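Local coordinates for protein Myo-inositol phosphohydrolase (PDB 4WU3) that probably removes phosphate groups from inositol hexakisphosphate (phytate) as a phosphatase of the protein-tyrosine-phosphatase-like family, and binds inositol tetrakisphosphate, at residues A517-R528 and G617-L626. The protein carries 2 engineered substitutions. Residues are numbered along the deposited sequence; the frame is centred on the assembly and turned at random.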
loop_
_atom_site.group_PDB
_atom_site.type_symbol
_atom_site.label_atom_id
_atom_site.label_comp_id
_atom_site.label_asym_id
_atom_site.label_seq_id
_atom_site.Cartn_x
_atom_site.Cartn_y
_atom_site.Cartn_z
ATOM N N ALA A 517 7.234 -31.540 -14.689
ATOM C CA ALA A 517 6.825 -32.914 -14.966
ATOM C C ALA A 517 6.946 -33.250 -16.445
ATOM O O ALA A 517 7.504 -34.283 -16.796
ATOM C CB ALA A 517 5.389 -33.126 -14.518
ATOM N N ALA A 518 6.419 -32.376 -17.304
ATOM C CA ALA A 518 6.478 -32.583 -18.746
ATOM C C ALA A 518 7.919 -32.714 -19.203
ATOM O O ALA A 518 8.242 -33.573 -20.025
ATOM C CB ALA A 518 5.807 -31.431 -19.483
ATOM N N ASN A 519 8.779 -31.851 -18.668
ATOM C CA ASN A 519 10.180 -31.837 -19.054
ATOM C C ASN A 519 10.920 -33.104 -18.644
ATOM O O ASN A 519 11.805 -33.573 -19.359
ATOM C CB ASN A 519 10.872 -30.595 -18.498
ATOM C CG ASN A 519 10.534 -29.355 -19.293
ATOM O OD1 ASN A 519 9.940 -29.450 -20.368
ATOM N ND2 ASN A 519 10.910 -28.190 -18.780
ATOM N N ILE A 520 10.534 -33.666 -17.508
ATOM C CA ILE A 520 11.146 -34.891 -17.015
ATOM C C ILE A 520 10.633 -36.089 -17.813
ATOM O O ILE A 520 11.398 -36.991 -18.138
ATOM C CB ILE A 520 10.886 -35.084 -15.500
ATOM C CG1 ILE A 520 11.672 -34.037 -14.704
ATOM C CG2 ILE A 520 11.280 -36.481 -15.055
ATOM C CD1 ILE A 520 11.524 -34.151 -13.205
ATOM N N ASP A 521 9.343 -36.085 -18.133
ATOM C CA ASP A 521 8.752 -37.113 -18.983
ATOM C C ASP A 521 9.429 -37.133 -20.349
ATOM O O ASP A 521 9.686 -38.203 -20.904
ATOM C CB ASP A 521 7.265 -36.836 -19.204
ATOM C CG ASP A 521 6.390 -37.428 -18.128
ATOM O OD1 ASP A 521 6.903 -38.200 -17.303
ATOM O OD2 ASP A 521 5.181 -37.125 -18.124
ATOM N N GLU A 522 9.679 -35.949 -20.902
ATOM C CA GLU A 522 10.361 -35.849 -22.185
ATOM C C GLU A 522 11.705 -36.542 -22.080
ATOM O O GLU A 522 12.069 -37.305 -22.958
ATOM C CB GLU A 522 10.526 -34.392 -22.642
ATOM C CG GLU A 522 11.272 -34.240 -23.964
ATOM C CD GLU A 522 11.001 -32.921 -24.674
ATOM O OE1 GLU A 522 10.356 -32.025 -24.087
ATOM O OE2 GLU A 522 11.436 -32.781 -25.839
ATOM N N PHE A 523 12.440 -36.307 -21.003
ATOM C CA PHE A 523 13.721 -36.976 -20.857
ATOM C C PHE A 523 13.590 -38.493 -20.713
ATOM O O PHE A 523 14.376 -39.242 -21.290
ATOM C CB PHE A 523 14.518 -36.434 -19.681
ATOM C CG PHE A 523 15.848 -37.121 -19.496
ATOM C CD1 PHE A 523 16.845 -37.000 -20.457
ATOM C CD2 PHE A 523 16.096 -37.891 -18.383
ATOM C CE1 PHE A 523 18.071 -37.644 -20.305
ATOM C CE2 PHE A 523 17.314 -38.539 -18.223
ATOM C CZ PHE A 523 18.306 -38.415 -19.185
ATOM N N ILE A 524 12.626 -38.957 -19.934
ATOM C CA ILE A 524 12.477 -40.394 -19.726
ATOM C C ILE A 524 12.119 -41.079 -21.046
ATOM O O ILE A 524 12.712 -42.096 -21.429
ATOM C CB ILE A 524 11.432 -40.683 -18.643
ATOM C CG1 ILE A 524 11.961 -40.174 -17.296
ATOM C CG2 ILE A 524 11.094 -42.171 -18.583
ATOM C CD1 ILE A 524 10.930 -40.141 -16.199
ATOM N N ASN A 525 11.176 -40.492 -21.761
ATOM C CA ASN A 525 10.850 -40.975 -23.081
ATOM C C ASN A 525 12.098 -41.017 -23.960
ATOM O O ASN A 525 12.354 -42.015 -24.622
ATOM C CB ASN A 525 9.750 -40.117 -23.700
ATOM C CG ASN A 525 8.421 -40.301 -22.996
ATOM O OD1 ASN A 525 8.228 -41.258 -22.240
ATOM N ND2 ASN A 525 7.494 -39.389 -23.242
ATOM N N PHE A 526 12.897 -39.957 -23.946
ATOM C CA PHE A 526 14.137 -39.960 -24.717
ATOM C C PHE A 526 14.988 -41.163 -24.346
ATOM O O PHE A 526 15.507 -41.836 -25.228
ATOM C CB PHE A 526 14.933 -38.669 -24.505
ATOM C CG PHE A 526 16.280 -38.667 -25.177
ATOM C CD1 PHE A 526 16.414 -38.258 -26.468
ATOM C CD2 PHE A 526 17.404 -39.070 -24.510
ATOM C CE1 PHE A 526 17.650 -38.254 -27.090
ATOM C CE2 PHE A 526 18.638 -39.072 -25.128
ATOM C CZ PHE A 526 18.761 -38.666 -26.424
ATOM N N THR A 527 15.133 -41.447 -23.050
ATOM C CA THR A 527 16.018 -42.531 -22.630
ATOM C C THR A 527 15.508 -43.892 -23.068
ATOM O O THR A 527 16.290 -44.814 -23.233
ATOM C CB THR A 527 16.238 -42.602 -21.097
ATOM O OG1 THR A 527 14.990 -42.845 -20.434
ATOM C CG2 THR A 527 16.874 -41.330 -20.573
ATOM N N ARG A 528 14.202 -44.035 -23.238
ATOM C CA ARG A 528 13.646 -45.329 -23.620
ATOM C C ARG A 528 14.015 -45.755 -25.041
ATOM O O ARG A 528 14.095 -46.941 -25.325
ATOM C CB ARG A 528 12.141 -45.281 -23.556
ATOM C CG ARG A 528 11.536 -44.954 -22.219
ATOM C CD ARG A 528 10.073 -44.901 -22.559
ATOM N NE ARG A 528 9.175 -44.287 -21.617
ATOM C CZ ARG A 528 8.777 -44.884 -20.512
ATOM N NH1 ARG A 528 9.245 -46.090 -20.194
ATOM N NH2 ARG A 528 7.935 -44.257 -19.732
ATOM N N GLY A 617 11.135 -50.923 -16.636
ATOM C CA GLY A 617 11.547 -49.935 -17.630
ATOM C C GLY A 617 10.708 -48.671 -17.664
ATOM O O GLY A 617 10.590 -48.041 -18.709
ATOM N N PHE A 618 10.127 -48.291 -16.530
ATOM C CA PHE A 618 9.447 -47.001 -16.417
ATOM C C PHE A 618 8.197 -46.895 -17.273
ATOM O O PHE A 618 7.869 -45.824 -17.770
ATOM C CB PHE A 618 10.417 -45.871 -16.778
ATOM C CG PHE A 618 11.656 -45.860 -15.927
ATOM C CD1 PHE A 618 11.619 -45.368 -14.637
ATOM C CD2 PHE A 618 12.844 -46.367 -16.411
ATOM C CE1 PHE A 618 12.753 -45.361 -13.849
ATOM C CE2 PHE A 618 13.982 -46.363 -15.629
ATOM C CZ PHE A 618 13.937 -45.863 -14.346
ATOM N N LYS A 619 7.490 -48.001 -17.431
ATOM C CA LYS A 619 6.288 -48.003 -18.251
ATOM C C LYS A 619 5.288 -46.965 -17.774
ATOM O O LYS A 619 4.592 -46.349 -18.581
ATOM C CB LYS A 619 5.669 -49.387 -18.267
ATOM C CG LYS A 619 6.496 -50.350 -19.085
ATOM C CD LYS A 619 5.605 -51.333 -19.802
ATOM C CE LYS A 619 6.375 -52.042 -20.896
ATOM N NZ LYS A 619 5.427 -52.617 -21.879
ATOM N N THR A 620 5.231 -46.767 -16.462
ATOM C CA THR A 620 4.448 -45.686 -15.873
ATOM C C THR A 620 5.246 -44.380 -15.843
ATOM O O THR A 620 6.367 -44.337 -15.340
ATOM C CB THR A 620 4.039 -46.014 -14.431
ATOM O OG1 THR A 620 3.396 -47.291 -14.392
ATOM C CG2 THR A 620 3.099 -44.943 -13.902
ATOM N N SER A 621 4.666 -43.314 -16.374
ATOM C CA SER A 621 5.388 -42.056 -16.487
ATOM C C SER A 621 5.462 -41.324 -15.153
ATOM O O SER A 621 4.706 -41.612 -14.225
ATOM C CB SER A 621 4.731 -41.158 -17.528
ATOM O OG SER A 621 3.497 -40.656 -17.045
ATOM N N TRP A 622 6.379 -40.364 -15.084
ATOM C CA TRP A 622 6.557 -39.511 -13.911
ATOM C C TRP A 622 5.307 -38.683 -13.635
ATOM O O TRP A 622 4.894 -38.545 -12.488
ATOM C CB TRP A 622 7.771 -38.610 -14.133
ATOM C CG TRP A 622 7.959 -37.445 -13.191
ATOM C CD1 TRP A 622 7.891 -36.134 -13.521
ATOM C CD2 TRP A 622 8.307 -37.489 -11.800
ATOM N NE1 TRP A 622 8.158 -35.354 -12.432
ATOM C CE2 TRP A 622 8.416 -36.160 -11.360
ATOM C CE3 TRP A 622 8.530 -38.522 -10.887
ATOM C CZ2 TRP A 622 8.732 -35.827 -10.049
ATOM C CZ3 TRP A 622 8.840 -38.195 -9.581
ATOM C CH2 TRP A 622 8.947 -36.856 -9.172
ATOM N N SER A 623 4.701 -38.149 -14.690
ATOM C CA SER A 623 3.485 -37.356 -14.550
ATOM C C SER A 623 2.326 -38.194 -14.009
ATOM O O SER A 623 1.628 -37.765 -13.096
ATOM C CB SER A 623 3.106 -36.727 -15.890
ATOM O OG SER A 623 3.989 -35.658 -16.186
ATOM N N GLN A 624 2.119 -39.378 -14.577
ATOM C CA GLN A 624 1.068 -40.286 -14.110
ATOM C C GLN A 624 1.322 -40.701 -12.653
ATOM O O GLN A 624 0.411 -40.702 -11.832
ATOM C CB GLN A 624 0.976 -41.519 -15.021
ATOM C CG GLN A 624 0.493 -41.226 -16.441
ATOM C CD GLN A 624 0.725 -42.389 -17.395
ATOM O OE1 GLN A 624 1.356 -43.382 -17.036
ATOM N NE2 GLN A 624 0.227 -42.264 -18.627
ATOM N N TRP A 625 2.570 -41.025 -12.332
ATOM C CA TRP A 625 2.941 -41.399 -10.973
ATOM C C TRP A 625 2.632 -40.274 -9.984
ATOM O O TRP A 625 2.028 -40.507 -8.941
ATOM C CB TRP A 625 4.427 -41.758 -10.909
ATOM C CG TRP A 625 4.877 -42.320 -9.574
ATOM C CD1 TRP A 625 4.730 -43.608 -9.139
ATOM C CD2 TRP A 625 5.548 -41.616 -8.515
ATOM N NE1 TRP A 625 5.273 -43.749 -7.880
ATOM C CE2 TRP A 625 5.775 -42.541 -7.473
ATOM C CE3 TRP A 625 5.976 -40.292 -8.348
ATOM C CZ2 TRP A 625 6.402 -42.185 -6.279
ATOM C CZ3 TRP A 625 6.601 -39.938 -7.163
ATOM C CH2 TRP A 625 6.812 -40.880 -6.143
ATOM N N LEU A 626 3.046 -39.054 -10.313
ATOM C CA LEU A 626 2.735 -37.899 -9.479
ATOM C C LEU A 626 1.236 -37.813 -9.249
ATOM O O LEU A 626 0.785 -37.549 -8.139
ATOM C CB LEU A 626 3.208 -36.606 -10.142
ATOM C CG LEU A 626 4.701 -36.296 -10.084
ATOM C CD1 LEU A 626 4.987 -34.966 -10.766
ATOM C CD2 LEU A 626 5.189 -36.283 -8.648
#
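The capped start of helix 622-626, close to the chain's C-terminus, packs against helix 517-528 of this protein-tyrosine-phosphatase-like enzyme, and the carboxylate of Asp521 meets it there. Ser621, the N-cap residue, and Gln624 form a capping box: Gln624 N donates to Ser621 OG at 3.1 Å, and Ser621 N returns a weak bond to Gln624 OE1. Asp521 approaches the same helix start from across the contact: its OD2 accepts from Ser623 OG at 2.7 Å, with the hydroxyl lying well above the carboxylate plane, while OD1 receives weak bonds from the backbone N atoms of Trp622 and Ser623. A negative charge at this N-terminal end would suit the helix dipole.

Beside this polar patch, Trp622 is buried against helix 517-528. With CG anti to its backbone N (chi1 167°), the indole is directed to Ile520, whose CG2 sits over the five-membered ring in a CH-pi contact, 4.1 Å from the centroid. Ala517 CA meets the ring edge in its plane, and Leu626 CG of the tryptophan's own helix lies above one face. Phe606 adds an edge-to-face contact, and Met553 of helix 545-558 touches Ile520.

At the C-terminal end of segment 517-528, Arg528 reaches the turn after helix 593-613, which a Schellman motif with Gly617 at C-prime terminates. NH2 donates nearly within the guanidinium plane to Phe618 O, at a doubtfully short 2.5 Å, and NH1 adds a weak bond to that oxygen. Replacing Arg528 with an alanine would probably leave Phe618 O without these donors, with Ile524 still packed on Phe618. The extended arginine chain is steadied within its helix by a nearly straight bond from NE to Asn525 OD1 (3.2 Å, 176°), and one guanidinium face lies near Ile524 CG2.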